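Local coordinates for protein Rho-class glutathione S-transferase (Laternula elliptica, PDB 3QAV) that probably transfers glutathione to electrophilic substrates, at residues 193-206 / 229-243. Numbering follows the deposited sequence.
Sequences ALIVRQGANLKDSY and HWAESDSPGNLLDLC
The Schellman motif that ends helix 183-197, with G199 at positive phi, is where the C-terminal tail of this glutathione S-transferase lies against the C-terminal domain, R197 and Q198 meeting residues 230 to 239. The R197 guanidinium lies flat on the W230 indole, the planes 6° apart and the centres 3.8 Å apart, so this is a cation-pi stack; CD of R197 adds a CH-pi contact over the five-membered ring. With its CG anti to the backbone N (chi1 162°) and a bend at chi2, the arginine runs across the indole from CB to CZ. S235 CA covers the opposite face of the guanidinium, sandwiching it. Near the edge, R197 NH1 donates to S233 OG at 2.7 Å, the hydroxyl tilted somewhat out of the guanidinium plane, and that hydroxyl in turn bonds H229 O; NH2 makes weak bonds to the carbonyls of W230 and S233. These bonds would fix the rotation of the group on the ring.

Q198 works with both its backbone and its side chain. Its carbonyl O accepts L239 N at 2.8 Å (N-H...O 156°). Bent at chi2, the side chain brings OE1 to N238, whose backbone N and ND2 both donate to it, each at 3.2 Å; the backbone N approaches in the carbonyl plane. The P236 ring lies across the Q198 amide, its CB close to OE1, while L239 CG rests against Q198 CB and L239 CD1 meets I195 CG2 at 3.8 Å. Farther along, S205 OG donates to C243 O of the poorly ordered terminal carboxylate.

L239 also packs on F135 and V136 of helix 133-141, and L242 on A158 of helix 148-172. At the other end, H229 ND1 hydrogen-bonds S33 OG, carrying the tail from these helices to just beyond strand 28-31, near the glutathione-binding residue S35.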
ATOM      1  N   ALA A 193       2.205 -17.772   2.785  1.00 29.47           N
ATOM      2  CA  ALA A 193       3.377 -18.631   3.002  1.00 30.25           C
ATOM      3  C   ALA A 193       4.092 -18.218   4.288  1.00 30.21           C
ATOM      4  O   ALA A 193       4.580 -19.062   5.053  1.00 30.60           O
ATOM      5  CB  ALA A 193       4.332 -18.525   1.818  1.00 31.29           C
ATOM      6  N   LEU A 194       4.153 -16.911   4.518  1.00 30.59           N
ATOM      7  CA  LEU A 194       4.789 -16.359   5.710  1.00 31.08           C
ATOM      8  C   LEU A 194       3.996 -16.806   6.938  1.00 31.15           C
ATOM      9  O   LEU A 194       4.566 -17.191   7.952  1.00 29.17           O
ATOM     10  CB  LEU A 194       4.804 -14.830   5.627  1.00 33.68           C
ATOM     11  CG  LEU A 194       5.542 -14.045   6.714  1.00 36.56           C
ATOM     12  CD1 LEU A 194       7.040 -14.269   6.592  1.00 36.76           C
ATOM     13  CD2 LEU A 194       5.231 -12.566   6.568  1.00 38.64           C
ATOM     14  N   ILE A 195       2.671 -16.749   6.831  1.00 30.98           N
ATOM     15  CA  ILE A 195       1.790 -17.154   7.925  1.00 33.05           C
ATOM     16  C   ILE A 195       2.058 -18.614   8.282  1.00 32.71           C
ATOM     17  O   ILE A 195       2.254 -18.948   9.449  1.00 34.89           O
ATOM     18  CB  ILE A 195       0.296 -16.974   7.529  1.00 33.31           C
ATOM     19  CG1 ILE A 195      -0.038 -15.481   7.450  1.00 34.82           C
ATOM     20  CG2 ILE A 195      -0.617 -17.669   8.535  1.00 32.82           C
ATOM     21  CD1 ILE A 195      -1.419 -15.180   6.886  1.00 34.07           C
ATOM     22  N   VAL A 196       2.063 -19.479   7.273  1.00 30.88           N
ATOM     23  CA  VAL A 196       2.327 -20.896   7.492  1.00 31.28           C
ATOM     24  C   VAL A 196       3.730 -21.062   8.074  1.00 32.45           C
ATOM     25  O   VAL A 196       3.945 -21.877   8.969  1.00 33.72           O
ATOM     26  CB  VAL A 196       2.234 -21.696   6.172  1.00 32.14           C
ATOM     27  CG1 VAL A 196       2.685 -23.134   6.396  1.00 32.43           C
ATOM     28  CG2 VAL A 196       0.805 -21.670   5.645  1.00 30.18           C
ATOM     29  N   ARG A 197       4.683 -20.287   7.564  1.00 31.84           N
ATOM     30  CA  ARG A 197       6.057 -20.355   8.049  1.00 32.44           C
ATOM     31  C   ARG A 197       6.093 -20.145   9.560  1.00 32.41           C
ATOM     32  O   ARG A 197       6.831 -20.820  10.266  1.00 33.65           O
ATOM     33  CB  ARG A 197       6.920 -19.293   7.356  1.00 32.52           C
ATOM     34  CG  ARG A 197       8.244 -18.967   8.047  1.00 29.14           C
ATOM     35  CD  ARG A 197       9.292 -20.070   7.903  1.00 31.98           C
ATOM     36  NE  ARG A 197      10.583 -19.650   8.459  1.00 34.10           N
ATOM     37  CZ  ARG A 197      11.667 -20.421   8.543  1.00 34.12           C
ATOM     38  NH1 ARG A 197      12.783 -19.936   9.068  1.00 35.60           N
ATOM     39  NH2 ARG A 197      11.645 -21.674   8.104  1.00 32.33           N
ATOM     40  N   GLN A 198       5.286 -19.214  10.049  1.00 33.23           N
ATOM     41  CA  GLN A 198       5.241 -18.923  11.475  1.00 34.78           C
ATOM     42  C   GLN A 198       4.521 -20.022  12.246  1.00 35.50           C
ATOM     43  O   GLN A 198       4.286 -19.896  13.445  1.00 34.99           O
ATOM     44  CB  GLN A 198       4.555 -17.581  11.715  1.00 36.18           C
ATOM     45  CG  GLN A 198       5.341 -16.383  11.203  1.00 38.12           C
ATOM     46  CD  GLN A 198       6.562 -16.071  12.052  1.00 40.52           C
ATOM     47  OE1 GLN A 198       6.713 -16.587  13.165  1.00 40.40           O
ATOM     48  NE2 GLN A 198       7.434 -15.207  11.537  1.00 38.69           N
ATOM     49  N   GLY A 199       4.151 -21.089  11.541  1.00 36.02           N
ATOM     50  CA  GLY A 199       3.502 -22.220  12.186  1.00 37.36           C
ATOM     51  C   GLY A 199       1.989 -22.274  12.285  1.00 37.50           C
ATOM     52  O   GLY A 199       1.456 -23.038  13.092  1.00 38.80           O
ATOM     53  N   ALA A 200       1.283 -21.483  11.486  1.00 37.06           N
ATOM     54  CA  ALA A 200      -0.176 -21.508  11.528  1.00 35.26           C
ATOM     55  C   ALA A 200      -0.684 -22.852  10.986  1.00 37.07           C
ATOM     56  O   ALA A 200      -0.147 -23.386  10.009  1.00 34.25           O
ATOM     57  CB  ALA A 200      -0.744 -20.368  10.709  1.00 34.25           C
ATOM     58  N   ASN A 201      -1.709 -23.393  11.638  1.00 36.92           N
ATOM     59  CA  ASN A 201      -2.316 -24.661  11.237  1.00 38.88           C
ATOM     60  C   ASN A 201      -3.669 -24.287  10.653  1.00 39.01           C
ATOM     61  O   ASN A 201      -4.660 -24.168  11.377  1.00 39.36           O
ATOM     62  CB  ASN A 201      -2.490 -25.585  12.457  1.00 39.61           C
ATOM     63  CG  ASN A 201      -3.015 -26.968  12.084  1.00 43.32           C
ATOM     64  OD1 ASN A 201      -3.178 -27.838  12.946  1.00 46.85           O
ATOM     65  ND2 ASN A 201      -3.282 -27.177  10.799  1.00 40.89           N
ATOM     66  N   LEU A 202      -3.688 -24.105   9.338  1.00 38.67           N
ATOM     67  CA  LEU A 202      -4.882 -23.693   8.607  1.00 38.91           C
ATOM     68  C   LEU A 202      -5.780 -24.821   8.120  1.00 39.07           C
ATOM     69  O   LEU A 202      -6.933 -24.581   7.751  1.00 37.18           O
ATOM     70  CB  LEU A 202      -4.465 -22.864   7.390  1.00 38.51           C
ATOM     71  CG  LEU A 202      -3.483 -21.718   7.622  1.00 36.89           C
ATOM     72  CD1 LEU A 202      -3.092 -21.096   6.282  1.00 36.82           C
ATOM     73  CD2 LEU A 202      -4.115 -20.692   8.543  1.00 36.05           C
ATOM     74  N   LYS A 203      -5.257 -26.043   8.118  1.00 40.24           N
ATOM     75  CA  LYS A 203      -6.009 -27.189   7.619  1.00 42.20           C
ATOM     76  C   LYS A 203      -7.499 -27.232   7.935  1.00 42.50           C
ATOM     77  O   LYS A 203      -8.323 -27.313   7.024  1.00 42.78           O
ATOM     78  CB  LYS A 203      -5.369 -28.501   8.072  1.00 43.06           C
ATOM     79  CG  LYS A 203      -6.139 -29.728   7.574  1.00 45.76           C
ATOM     80  CD  LYS A 203      -5.301 -31.004   7.595  1.00 49.94           C
ATOM     81  CE  LYS A 203      -4.838 -31.371   8.996  1.00 51.48           C
ATOM     82  NZ  LYS A 203      -3.813 -30.427   9.521  1.00 54.15           N
ATOM     83  N   ASP A 204      -7.854 -27.171   9.213  1.00 42.63           N
ATOM     84  CA  ASP A 204      -9.261 -27.251   9.579  1.00 43.39           C
ATOM     85  C   ASP A 204      -9.979 -25.932   9.858  1.00 42.44           C
ATOM     86  O   ASP A 204     -11.186 -25.827   9.642  1.00 41.86           O
ATOM     87  CB  ASP A 204      -9.412 -28.203  10.766  1.00 45.86           C
ATOM     88  CG  ASP A 204      -8.899 -29.596  10.450  1.00 46.92           C
ATOM     89  OD1 ASP A 204      -9.465 -30.247   9.548  1.00 48.21           O
ATOM     90  OD2 ASP A 204      -7.925 -30.038  11.091  1.00 49.96           O
ATOM     91  N   SER A 205      -9.251 -24.926  10.330  1.00 41.68           N
ATOM     92  CA  SER A 205      -9.861 -23.636  10.619  1.00 42.09           C
ATOM     93  C   SER A 205     -10.130 -22.815   9.352  1.00 41.56           C
ATOM     94  O   SER A 205     -11.154 -22.142   9.249  1.00 39.69           O
ATOM     95  CB  SER A 205      -8.976 -22.844  11.589  1.00 45.24           C
ATOM     96  OG  SER A 205      -7.631 -22.791  11.135  1.00 50.79           O
ATOM     97  N   TYR A 206      -9.211 -22.885   8.390  1.00 40.59           N
ATOM     98  CA  TYR A 206      -9.333 -22.157   7.124  1.00 38.71           C
ATOM     99  C   TYR A 206      -9.000 -23.095   5.973  1.00 38.64           C
ATOM    100  O   TYR A 206      -7.980 -22.935   5.296  1.00 38.09           O
ATOM    101  CB  TYR A 206      -8.368 -20.974   7.102  1.00 37.44           C
ATOM    102  CG  TYR A 206      -8.697 -19.911   8.117  1.00 37.48           C
ATOM    103  CD1 TYR A 206      -9.793 -19.071   7.940  1.00 36.40           C
ATOM    104  CD2 TYR A 206      -7.920 -19.753   9.260  1.00 37.39           C
ATOM    105  CE1 TYR A 206     -10.109 -18.096   8.879  1.00 37.07           C
ATOM    106  CE2 TYR A 206      -8.227 -18.781  10.206  1.00 38.78           C
ATOM    107  CZ  TYR A 206      -9.322 -17.957  10.006  1.00 36.97           C
ATOM    108  OH  TYR A 206      -9.628 -16.997  10.938  1.00 39.36           O
ATOM    109  N   HIS A 229      16.646 -19.037   2.929  1.00 29.75           N
ATOM    110  CA  HIS A 229      17.061 -19.354   4.300  1.00 30.26           C
ATOM    111  C   HIS A 229      16.115 -20.202   5.136  1.00 30.00           C
ATOM    112  O   HIS A 229      16.500 -20.669   6.204  1.00 30.51           O
ATOM    113  CB  HIS A 229      17.421 -18.073   5.080  1.00 32.07           C
ATOM    114  CG  HIS A 229      16.265 -17.428   5.787  1.00 32.33           C
ATOM    115  ND1 HIS A 229      15.414 -16.537   5.171  1.00 32.57           N
ATOM    116  CD2 HIS A 229      15.846 -17.517   7.072  1.00 31.93           C
ATOM    117  CE1 HIS A 229      14.525 -16.098   6.045  1.00 31.79           C
ATOM    118  NE2 HIS A 229      14.765 -16.678   7.207  1.00 32.42           N
ATOM    119  N   TRP A 230      14.895 -20.418   4.654  1.00 28.77           N
ATOM    120  CA  TRP A 230      13.916 -21.214   5.394  1.00 29.06           C
ATOM    121  C   TRP A 230      14.249 -22.705   5.499  1.00 29.28           C
ATOM    122  O   TRP A 230      13.965 -23.344   6.513  1.00 28.85           O
ATOM    123  CB  TRP A 230      12.528 -21.075   4.758  1.00 27.92           C
ATOM    124  CG  TRP A 230      11.857 -19.741   4.980  1.00 27.68           C
ATOM    125  CD1 TRP A 230      12.368 -18.657   5.637  1.00 28.98           C
ATOM    126  CD2 TRP A 230      10.551 -19.364   4.539  1.00 27.45           C
ATOM    127  NE1 TRP A 230      11.457 -17.627   5.636  1.00 26.78           N
ATOM    128  CE2 TRP A 230      10.332 -18.034   4.967  1.00 29.01           C
ATOM    129  CE3 TRP A 230       9.539 -20.021   3.825  1.00 27.06           C
ATOM    130  CZ2 TRP A 230       9.138 -17.348   4.703  1.00 28.12           C
ATOM    131  CZ3 TRP A 230       8.352 -19.337   3.565  1.00 28.99           C
ATOM    132  CH2 TRP A 230       8.165 -18.016   4.004  1.00 28.52           C
ATOM    133  N   ALA A 231      14.842 -23.258   4.451  1.00 29.59           N
ATOM    134  CA  ALA A 231      15.171 -24.677   4.432  1.00 30.92           C
ATOM    135  C   ALA A 231      15.987 -25.143   5.634  1.00 32.83           C
ATOM    136  O   ALA A 231      15.652 -26.149   6.258  1.00 33.86           O
ATOM    137  CB  ALA A 231      15.911 -25.016   3.146  1.00 31.30           C
ATOM    138  N   GLU A 232      17.041 -24.403   5.966  1.00 33.45           N
ATOM    139  CA  GLU A 232      17.926 -24.765   7.072  1.00 36.32           C
ATOM    140  C   GLU A 232      17.732 -23.974   8.362  1.00 38.28           C
ATOM    141  O   GLU A 232      18.567 -24.036   9.261  1.00 38.10           O
ATOM    142  CB  GLU A 232      19.388 -24.627   6.626  1.00 36.74           C
ATOM    143  CG  GLU A 232      19.772 -25.529   5.470  1.00 35.72           C
ATOM    144  CD  GLU A 232      19.699 -26.995   5.838  1.00 38.42           C
ATOM    145  OE1 GLU A 232      19.225 -27.309   6.952  1.00 40.47           O
ATOM    146  OE2 GLU A 232      20.110 -27.835   5.012  1.00 38.40           O
ATOM    147  N   SER A 233      16.641 -23.227   8.459  1.00 40.82           N
ATOM    148  CA  SER A 233      16.390 -22.444   9.658  1.00 42.02           C
ATOM    149  C   SER A 233      15.065 -22.872  10.249  1.00 42.99           C
ATOM    150  O   SER A 233      14.159 -23.278   9.524  1.00 42.32           O
ATOM    151  CB  SER A 233      16.368 -20.950   9.326  1.00 42.91           C
ATOM    152  OG  SER A 233      15.286 -20.627   8.468  1.00 46.85           O
ATOM    153  N   ASP A 234      14.957 -22.795  11.568  1.00 44.66           N
ATOM    154  CA  ASP A 234      13.733 -23.197  12.243  1.00 47.47           C
ATOM    155  C   ASP A 234      12.638 -22.148  12.179  1.00 47.38           C
ATOM    156  O   ASP A 234      12.892 -20.948  12.308  1.00 45.91           O
ATOM    157  CB  ASP A 234      14.021 -23.535  13.707  1.00 50.75           C
ATOM    158  CG  ASP A 234      14.519 -24.950  13.889  1.00 53.51           C
ATOM    159  OD1 ASP A 234      13.715 -25.888  13.702  1.00 56.17           O
ATOM    160  OD2 ASP A 234      15.711 -25.125  14.213  1.00 55.68           O
ATOM    161  N   SER A 235      11.416 -22.622  11.973  1.00 46.71           N
ATOM    162  CA  SER A 235      10.256 -21.756  11.915  1.00 47.50           C
ATOM    163  C   SER A 235      10.144 -21.004  13.237  1.00 47.83           C
ATOM    164  O   SER A 235      10.129 -21.615  14.304  1.00 48.26           O
ATOM    165  CB  SER A 235       8.995 -22.590  11.697  1.00 46.64           C
ATOM    166  OG  SER A 235       7.853 -21.901  12.171  1.00 48.65           O
ATOM    167  N   PRO A 236      10.069 -19.666  13.180  1.00 47.43           N
ATOM    168  CA  PRO A 236       9.956 -18.845  14.391  1.00 45.97           C
ATOM    169  C   PRO A 236       8.796 -19.308  15.280  1.00 45.00           C
ATOM    170  O   PRO A 236       8.794 -19.082  16.490  1.00 43.54           O
ATOM    171  CB  PRO A 236       9.736 -17.437  13.832  1.00 47.19           C
ATOM    172  CG  PRO A 236      10.469 -17.474  12.515  1.00 45.75           C
ATOM    173  CD  PRO A 236      10.093 -18.828  11.967  1.00 46.56           C
ATOM    174  N   GLY A 237       7.807 -19.945  14.660  1.00 44.49           N
ATOM    175  CA  GLY A 237       6.655 -20.451  15.393  1.00 44.64           C
ATOM    176  C   GLY A 237       5.788 -19.455  16.148  1.00 44.18           C
ATOM    177  O   GLY A 237       5.177 -19.813  17.160  1.00 43.81           O
ATOM    178  N   ASN A 238       5.704 -18.220  15.666  1.00 43.58           N
ATOM    179  CA  ASN A 238       4.897 -17.208  16.340  1.00 44.92           C
ATOM    180  C   ASN A 238       3.392 -17.307  16.080  1.00 43.49           C
ATOM    181  O   ASN A 238       2.610 -16.569  16.673  1.00 43.22           O
ATOM    182  CB  ASN A 238       5.399 -15.813  15.975  1.00 46.18           C
ATOM    183  CG  ASN A 238       6.693 -15.466  16.677  1.00 47.81           C
ATOM    184  OD1 ASN A 238       6.723 -15.328  17.898  1.00 50.70           O
ATOM    185  ND2 ASN A 238       7.772 -15.331  15.913  1.00 48.53           N
ATOM    186  N   LEU A 239       2.988 -18.219  15.204  1.00 43.01           N
ATOM    187  CA  LEU A 239       1.570 -18.403  14.904  1.00 42.61           C
ATOM    188  C   LEU A 239       1.125 -19.834  15.185  1.00 43.75           C
ATOM    189  O   LEU A 239       0.057 -20.260  14.743  1.00 42.50           O
ATOM    190  CB  LEU A 239       1.279 -18.035  13.445  1.00 38.25           C
ATOM    191  CG  LEU A 239       1.367 -16.533  13.139  1.00 37.45           C
ATOM    192  CD1 LEU A 239       1.098 -16.289  11.665  1.00 33.69           C
ATOM    193  CD2 LEU A 239       0.356 -15.771  13.993  1.00 33.39           C
ATOM    194  N   LEU A 240       1.951 -20.571  15.923  1.00 45.06           N
ATOM    195  CA  LEU A 240       1.643 -21.949  16.279  1.00 47.46           C
ATOM    196  C   LEU A 240       0.356 -22.029  17.094  1.00 48.77           C
ATOM    197  O   LEU A 240      -0.350 -23.040  17.057  1.00 48.42           O
ATOM    198  CB  LEU A 240       2.795 -22.566  17.084  1.00 48.83           C
ATOM    199  CG  LEU A 240       4.111 -22.845  16.350  1.00 49.83           C
ATOM    200  CD1 LEU A 240       5.175 -23.300  17.347  1.00 51.10           C
ATOM    201  CD2 LEU A 240       3.891 -23.911  15.288  1.00 50.33           C
ATOM    202  N   ASP A 241       0.044 -20.953  17.810  1.00 50.13           N
ATOM    203  CA  ASP A 241      -1.149 -20.904  18.652  1.00 52.58           C
ATOM    204  C   ASP A 241      -2.324 -20.170  18.003  1.00 53.70           C
ATOM    205  O   ASP A 241      -3.410 -20.096  18.579  1.00 52.65           O
ATOM    206  CB  ASP A 241      -0.810 -20.225  19.979  1.00 53.51           C
ATOM    207  CG  ASP A 241      -0.468 -18.758  19.809  1.00 54.50           C
ATOM    208  OD1 ASP A 241       0.406 -18.440  18.977  1.00 55.29           O
ATOM    209  OD2 ASP A 241      -1.074 -17.921  20.507  1.00 57.12           O
ATOM    210  N   LEU A 242      -2.108 -19.627  16.809  1.00 55.24           N
ATOM    211  CA  LEU A 242      -3.164 -18.895  16.120  1.00 56.78           C
ATOM    212  C   LEU A 242      -4.379 -19.770  15.878  1.00 58.94           C
ATOM    213  O   LEU A 242      -5.481 -19.469  16.341  1.00 58.48           O
ATOM    214  CB  LEU A 242      -2.656 -18.361  14.779  1.00 55.91           C
ATOM    215  CG  LEU A 242      -3.639 -17.513  13.965  1.00 53.83           C
ATOM    216  CD1 LEU A 242      -4.129 -16.347  14.802  1.00 53.73           C
ATOM    217  CD2 LEU A 242      -2.952 -17.006  12.709  1.00 54.52           C
ATOM    218  N   CYS A 243      -4.154 -20.860  15.151  1.00 61.71           N
ATOM    219  CA  CYS A 243      -5.197 -21.815  14.787  1.00 64.85           C
ATOM    220  C   CYS A 243      -6.158 -21.176  13.789  1.00 64.56           C
ATOM    221  O   CYS A 243      -5.807 -21.150  12.586  1.00 63.37           O
ATOM    222  CB  CYS A 243      -5.962 -22.276  16.028  1.00 67.55           C
ATOM    223  SG  CYS A 243      -4.940 -23.120  17.262  1.00 76.06           S
ATOM    224  OXT CYS A 243      -7.228 -20.690  14.221  1.00 65.14           O
TER